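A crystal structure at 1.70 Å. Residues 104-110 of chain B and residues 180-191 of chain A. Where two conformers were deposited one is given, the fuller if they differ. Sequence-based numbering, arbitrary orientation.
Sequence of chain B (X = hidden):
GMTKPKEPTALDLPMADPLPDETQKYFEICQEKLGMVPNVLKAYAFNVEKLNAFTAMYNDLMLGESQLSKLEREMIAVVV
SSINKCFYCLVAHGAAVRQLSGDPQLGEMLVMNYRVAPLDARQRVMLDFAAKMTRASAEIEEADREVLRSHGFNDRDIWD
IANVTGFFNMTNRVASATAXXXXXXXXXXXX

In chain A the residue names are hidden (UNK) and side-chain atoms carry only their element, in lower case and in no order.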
ATOM      1  N   PRO B 104      23.080 -12.610 -19.786  1.00 15.29           N
ATOM      2  CA  PRO B 104      21.831 -13.239 -19.338  1.00 15.70           C
ATOM      3  C   PRO B 104      21.447 -12.874 -17.924  1.00 18.02           C
ATOM      4  O   PRO B 104      20.275 -12.617 -17.645  1.00 15.60           O
ATOM      5  CB  PRO B 104      22.163 -14.727 -19.456  1.00 15.95           C
ATOM      6  CG  PRO B 104      23.083 -14.751 -20.654  1.00 20.53           C
ATOM      7  CD  PRO B 104      24.020 -13.594 -20.357  1.00 20.34           C
ATOM      8  N   GLN B 105      22.430 -12.824 -17.029  1.00 13.14           N
ATOM      9  CA  GLN B 105      22.123 -12.493 -15.639  1.00 12.78           C
ATOM     10  C   GLN B 105      21.602 -11.085 -15.452  1.00 14.84           C
ATOM     11  O   GLN B 105      20.794 -10.815 -14.554  1.00 14.22           O
ATOM     12  CB  GLN B 105      23.400 -12.690 -14.833  1.00 19.39           C
ATOM     13  CG  GLN B 105      23.209 -12.836 -13.336  1.00 44.71           C
ATOM     14  CD  GLN B 105      24.425 -13.539 -12.739  1.00157.91           C
ATOM     15  OE1 GLN B 105      25.080 -14.367 -13.383  1.00 40.68           O
ATOM     16  NE2 GLN B 105      24.698 -13.169 -11.494  1.00 47.72           N
ATOM     17  N   LEU B 106      22.054 -10.136 -16.285  1.00 12.79           N
ATOM     18  CA  LEU B 106      21.551  -8.775 -16.190  1.00 12.84           C
ATOM     19  C   LEU B 106      20.046  -8.749 -16.435  1.00 14.49           C
ATOM     20  O   LEU B 106      19.283  -8.054 -15.759  1.00 10.04           O
ATOM     21  CB  LEU B 106      22.206  -7.821 -17.206  1.00 11.32           C
ATOM     22  CG  LEU B 106      21.619  -6.402 -17.269  1.00 17.93           C
ATOM     23  CD1 LEU B 106      21.717  -5.714 -15.915  1.00 21.94           C
ATOM     24  CD2 LEU B 106      22.287  -5.534 -18.315  1.00 11.12           C
ATOM     25  N   GLY B 107      19.613  -9.496 -17.445  1.00 10.16           N
ATOM     26  CA  GLY B 107      18.179  -9.577 -17.747  1.00 12.39           C
ATOM     27  C   GLY B 107      17.432 -10.089 -16.529  1.00 12.97           C
ATOM     28  O   GLY B 107      16.404  -9.559 -16.148  1.00 12.09           O
ATOM     29  N   GLU B 108      17.995 -11.117 -15.904  1.00  9.87           N
ATOM     30  CA  GLU B 108      17.300 -11.778 -14.804  1.00  7.75           C
ATOM     31  C   GLU B 108      17.220 -10.874 -13.606  1.00  8.50           C
ATOM     32  O   GLU B 108      16.218 -10.766 -12.913  1.00  8.37           O
ATOM     33  CB  GLU B 108      18.044 -13.070 -14.476  1.00 13.07           C
ATOM     34  CG  GLU B 108      17.974 -14.072 -15.634  1.00 12.05           C
ATOM     35  CD  GLU B 108      16.560 -14.554 -15.888  1.00 13.57           C
ATOM     36  OE1 GLU B 108      16.038 -15.312 -15.058  1.00 17.41           O
ATOM     37  OE2 GLU B 108      15.975 -14.191 -16.919  1.00 14.73           O
HETATM   38  N   MSE B 109      18.347 -10.185 -13.380  1.00 13.03           N
HETATM   39  CA  MSE B 109      18.329  -9.241 -12.262  1.00  5.82           C
HETATM   40  C   MSE B 109      17.285  -8.166 -12.420  1.00  6.76           C
HETATM   41  O   MSE B 109      16.602  -7.790 -11.465  1.00 10.68           O
HETATM   42  CB  MSE B 109      19.739  -8.629 -12.140  1.00 11.67           C
HETATM   43  CG  MSE B 109      20.799  -9.640 -11.660  1.00  7.90           C
HETATM   44 SE   MSE B 109      22.517  -8.745 -11.791  0.75 12.36          SE
HETATM   45  CE  MSE B 109      23.262  -9.758 -10.353  1.00 19.62           C
ATOM     46  N   LEU B 110      17.106  -7.600 -13.620  1.00  7.76           N
ATOM     47  CA  LEU B 110      16.152  -6.508 -13.810  1.00  9.07           C
ATOM     48  C   LEU B 110      14.718  -7.025 -13.817  1.00  9.99           C
ATOM     49  O   LEU B 110      13.784  -6.361 -13.390  1.00 13.47           O
ATOM     50  CB  LEU B 110      16.453  -5.762 -15.096  1.00  9.37           C
ATOM     51  CG  LEU B 110      17.817  -5.055 -15.165  1.00 16.09           C
ATOM     52  CD1 LEU B 110      17.931  -4.220 -16.427  1.00 15.53           C
ATOM     53  CD2 LEU B 110      18.062  -4.172 -13.954  1.00 16.50           C
TER
ATOM     54  N   UNK A 180      22.351 -11.949  -0.564  1.00 13.12           N
ATOM     55  CA  UNK A 180      22.739 -13.313  -0.905  1.00 14.45           C
ATOM     56  C   UNK A 180      22.651 -13.538  -2.403  1.00 11.96           C
ATOM     57  O   UNK A 180      21.643 -13.248  -3.054  1.00 11.77           O
ATOM     58  c   UNK A 180      21.599 -16.390   2.393  1.00 15.57           C
ATOM     59 se   UNK A 180      21.151 -16.930   0.609  0.75 11.79          SE
ATOM     60  c   UNK A 180      22.364 -15.744  -0.263  1.00 11.66           C
ATOM     61  c   UNK A 180      21.851 -14.322  -0.178  1.00  9.86           C
ATOM     62  N   UNK A 181      23.737 -14.070  -2.974  0.50 10.37           N
ATOM     63  CA  UNK A 181      23.764 -14.186  -4.432  0.50  9.01           C
ATOM     64  C   UNK A 181      23.552 -15.599  -4.917  0.50  8.42           C
ATOM     65  O   UNK A 181      24.206 -16.539  -4.449  0.50 10.78           O
ATOM     66  c   UNK A 181      25.195 -12.140  -4.934  0.50 19.68           C
ATOM     67  c   UNK A 181      25.123 -13.654  -4.906  0.50 21.45           C
ATOM     68  c   UNK A 181      24.743 -12.007  -7.679  0.50 13.30           C
ATOM     69 se   UNK A 181      23.904 -11.294  -6.081  0.37 21.38          SE
ATOM     70  N   UNK A 182      22.650 -15.803  -5.868  1.00 10.78           N
ATOM     71  CA  UNK A 182      22.510 -17.172  -6.406  1.00 13.98           C
ATOM     72  C   UNK A 182      23.671 -17.615  -7.289  1.00 12.21           C
ATOM     73  O   UNK A 182      24.338 -16.863  -8.000  1.00 12.52           O
ATOM     74  c   UNK A 182      21.204 -15.626  -7.644  1.00 13.77           C
ATOM     75  c   UNK A 182      21.199 -17.050  -7.180  1.00 11.27           C
ATOM     76  c   UNK A 182      21.732 -14.831  -6.479  1.00 11.23           C
ATOM     77  N   UNK A 183      23.953 -18.927  -7.235  1.00 10.29           N
ATOM     78  CA  UNK A 183      25.008 -19.541  -8.013  1.00 12.58           C
ATOM     79  C   UNK A 183      24.773 -19.266  -9.484  1.00 13.63           C
ATOM     80  O   UNK A 183      23.689 -19.426 -10.029  1.00 10.84           O
ATOM     81  n   UNK A 183      26.383 -22.126  -6.050  1.00 14.49           N
ATOM     82  c   UNK A 183      25.262 -21.481  -6.371  1.00 14.93           C
ATOM     83  o   UNK A 183      24.360 -21.208  -5.574  1.00 15.14           O
ATOM     84  c   UNK A 183      25.082 -21.061  -7.812  1.00 11.22           C
ATOM     85  N   UNK A 184      25.833 -18.856 -10.166  1.00 16.82           N
ATOM     86  CA  UNK A 184      25.672 -18.438 -11.558  1.00 17.44           C
ATOM     87  C   UNK A 184      25.122 -19.555 -12.429  1.00 11.30           C
ATOM     88  O   UNK A 184      24.484 -19.263 -13.440  1.00 14.65           O
ATOM     89  c   UNK A 184      27.011 -17.931 -12.079  1.00 28.95           C
ATOM     90  N   UNK A 185      25.340 -20.796 -12.024  1.00 17.16           N
ATOM     91  CA  UNK A 185      24.946 -21.930 -12.844  1.00 21.51           C
ATOM     92  C   UNK A 185      23.444 -22.018 -13.020  1.00 18.32           C
ATOM     93  O   UNK A 185      22.990 -22.547 -14.033  1.00 19.26           O
ATOM     94  c   UNK A 185      25.418 -23.258 -12.233  1.00 21.24           C
ATOM     95  o   UNK A 185      27.320 -21.984 -10.410  1.00 21.22           O
ATOM     96  c   UNK A 185      27.553 -23.102 -10.910  1.00 48.88           C
ATOM     97  o   UNK A 185      28.256 -23.967 -10.351  1.00 45.64           O
ATOM     98  c   UNK A 185      26.935 -23.407 -12.264  1.00 35.02           C
ATOM     99  N   UNK A 186      22.690 -21.540 -12.036  1.00  9.87           N
ATOM    100  CA  UNK A 186      21.239 -21.696 -12.136  1.00 10.99           C
ATOM    101  C   UNK A 186      20.599 -21.091 -13.370  1.00 10.39           C
ATOM    102  O   UNK A 186      19.612 -21.610 -13.910  1.00 15.76           O
ATOM    103  c   UNK A 186      20.599 -21.796  -9.630  1.00 16.40           C
ATOM    104  c   UNK A 186      21.122 -21.904  -7.269  1.00 13.30           C
ATOM    105  c   UNK A 186      21.126 -21.222  -8.463  1.00 12.76           C
ATOM    106  o   UNK A 186      20.631 -23.813  -5.950  1.00 16.85           O
ATOM    107  c   UNK A 186      20.599 -23.173  -7.178  1.00 13.90           C
ATOM    108  c   UNK A 186      20.607 -21.017 -10.925  1.00 11.14           C
ATOM    109  c   UNK A 186      20.073 -23.757  -8.307  1.00 11.85           C
ATOM    110  c   UNK A 186      20.076 -23.069  -9.510  1.00 11.48           C
ATOM    111  N   UNK A 187      21.112 -19.949 -13.810  1.00 12.02           N
ATOM    112  CA  UNK A 187      20.412 -19.100 -14.754  1.00  9.60           C
ATOM    113  C   UNK A 187      20.161 -19.831 -16.063  1.00 14.98           C
ATOM    114  O   UNK A 187      19.094 -19.685 -16.651  1.00 15.57           O
ATOM    115  c   UNK A 187      21.210 -17.818 -15.037  1.00 11.89           C
ATOM    116  c   UNK A 187      22.378 -16.694 -13.010  1.00 24.48           C
ATOM    117  c   UNK A 187      20.688 -15.488 -12.323  1.00 14.70           C
ATOM    118  c   UNK A 187      21.332 -16.936 -13.844  1.00 13.85           C
ATOM    119  n   UNK A 187      20.289 -16.171 -13.377  1.00 10.28           N
ATOM    120  n   UNK A 187      21.946 -15.785 -12.066  1.00 15.05           N
ATOM    121  N   UNK A 188      21.143 -20.600 -16.512  1.00 12.18           N
ATOM    122  CA  UNK A 188      21.061 -21.218 -17.809  1.00 16.78           C
ATOM    123  C   UNK A 188      20.487 -22.615 -17.848  1.00 15.46           C
ATOM    124  O   UNK A 188      20.420 -23.220 -18.922  1.00 18.03           O
ATOM    125  N   UNK A 189      20.093 -23.124 -16.695  1.00 16.24           N
ATOM    126  CA  UNK A 189      19.636 -24.489 -16.524  1.00 13.82           C
ATOM    127  C   UNK A 189      18.186 -24.678 -16.928  1.00 15.77           C
ATOM    128  O   UNK A 189      17.350 -23.833 -16.633  1.00 13.32           O
ATOM    129  n   UNK A 189      22.552 -26.226 -12.965  1.00 35.70           N
ATOM    130  c   UNK A 189      21.410 -25.586 -13.223  1.00 18.99           C
ATOM    131  c   UNK A 189      21.239 -25.127 -14.650  1.00 19.95           C
ATOM    132  o   UNK A 189      20.577 -25.390 -12.337  1.00 24.21           O
ATOM    133  c   UNK A 189      19.795 -24.907 -15.056  1.00 15.82           C
ATOM    134  N   UNK A 190      17.907 -25.809 -17.566  1.00 11.79           N
ATOM    135  CA  UNK A 190      16.520 -26.194 -17.776  1.00 16.07           C
ATOM    136  C   UNK A 190      15.763 -25.153 -18.580  1.00 14.98           C
ATOM    137  O   UNK A 190      14.605 -24.835 -18.323  1.00 19.42           O
ATOM    138  c   UNK A 190      17.752 -29.381 -14.982  1.00 21.32           C
ATOM    139  c   UNK A 190      17.938 -27.520 -13.481  1.00 24.42           C
ATOM    140  c   UNK A 190      18.246 -28.814 -13.839  1.00 16.81           C
ATOM    141  c   UNK A 190      16.974 -28.601 -15.815  1.00 24.64           C
ATOM    142  c   UNK A 190      17.141 -26.757 -14.309  1.00 22.26           C
ATOM    143  c   UNK A 190      15.826 -26.447 -16.422  1.00 12.51           C
ATOM    144  c   UNK A 190      16.671 -27.291 -15.490  1.00 23.78           C
ATOM    145  N   UNK A 191      16.428 -24.617 -19.608  1.00 13.01           N
ATOM    146  CA  UNK A 191      15.786 -23.633 -20.457  1.00 17.91           C
ATOM    147  C   UNK A 191      15.163 -24.226 -21.719  1.00157.91           C
ATOM    148  O   UNK A 191      14.715 -23.451 -22.592  1.00 34.53           O
ATOM    149  OXT UNK A 191      15.129 -25.465 -21.835  1.00 45.25           O
ATOM    150  n   UNK A 191      16.438 -18.628 -16.288  1.00 12.83           N
ATOM    151  c   UNK A 191      15.902 -19.255 -17.330  1.00 19.18           C
ATOM    152  c   UNK A 191      17.297 -21.702 -19.725  1.00 18.74           C
ATOM    153  n   UNK A 191      14.622 -19.099 -17.691  1.00 14.15           N
ATOM    154  c   UNK A 191      16.188 -20.815 -19.186  1.00 12.95           C
ATOM    155  n   UNK A 191      16.695 -20.069 -18.021  1.00 15.18           N
ATOM    156  c   UNK A 191      16.790 -22.556 -20.875  1.00 23.91           C
TER
HETATM  157  O   HOH W   1      14.200 -16.969 -15.061  1.00 22.08           O

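Position 180 carries an unbranched side chain of two carbons, a selenium and a final carbon, out of reach of the helical stretch of chain B. This is selenomethionine; A:Met180 is buried, and its apolar chain suits such a site.

Position 181 has the same atoms in the same order. Its terminal carbon lies 3.8 Å from CE of B:Met109 and 4.0 Å from NE2 of B:Gln105. It is again selenomethionine. The CA-to-CB bond of A:Met181 points sideways, but with all three chi angles in the m well its end comes nearer to the helix, and CE makes an apolar contact between two flexible chains.

At position 182 three carbons close a ring onto the backbone nitrogen without touching the helix, the mark of proline. The ring of A:Pro182 restricts phi, which is -72° in this extended segment.

Position 183 shows two carbons, the second bearing one oxygen and one nitrogen, with no contact to the helix: asparagine. The side chain of A:Asn183 starts away from the helix and is hydrogen-bonded elsewhere in the structure, so its buried amide is satisfied; its backbone O accepts from N of position 186 at 3.1 Å, helping the chain to turn.

Position 184 has a single carbon, 4.3 Å from OE1 of B:Gln105. It is alanine, and the small methyl of A:Ala184 gives only a light touch.

Position 185 has three carbons, the third with two oxygens, beyond reach of the helix. This is glutamate; A:Glu185 is exposed, as suits a charged group.

Position 186 bears one carbon and then a six-carbon ring with an oxygen, clear of the helix, hence tyrosine. A:Tyr186 is partly exposed, which suits a ring that is apolar but ends in a hydroxyl.

Position 187 has one carbon followed by a five-membered ring of three carbons and two nitrogens. One nitrogen lies 3.4 Å from CD of B:Gln105, the other 3.9 Å from CG of B:Glu108. This is histidine. A:His187 points toward the helix, and its flat ring accepts CB of B:Gln105 over one face. Neither NE2 nor ND1 has a partner in the model, so the ring serves here by packing.

Position 188 has no side-chain atoms: glycine. There is room for a CB at A:Gly188, so this contact does not demand glycine. Position 189 has three carbons, the third with one oxygen and one nitrogen, out of the helix's reach: glutamine, and the polar amide of A:Gln189 suits a partly exposed site. Position 190 has one carbon and a plain six-carbon ring, also distant: phenylalanine. A:Phe190 is exposed, and the contact gives no reason for it.

Position 191 has three carbons, a nitrogen, and a carbon with two more nitrogens, one of them 3.6 Å from OE1 of B:Glu108. This is arginine, at the carboxy terminus. NE and NH2 of A:Arg191 both bond to O of A:His187, at 2.8 and 2.9 Å, bracing the guanidinium; NH2 also forms the salt bridge with B:Glu108.

The contact thus centres on A:His187 against B:Gln105, with the methionine pair adding apolar packing. No direct hydrogen bond crosses; instead water 1 donates to OE1 of B:Glu108 (2.5 Å) and accepts from NH2 of A:Arg191 (3.0 Å), reinforcing the long salt bridge.

Chain A, residues 180-191: MMPNAEYHGQFR
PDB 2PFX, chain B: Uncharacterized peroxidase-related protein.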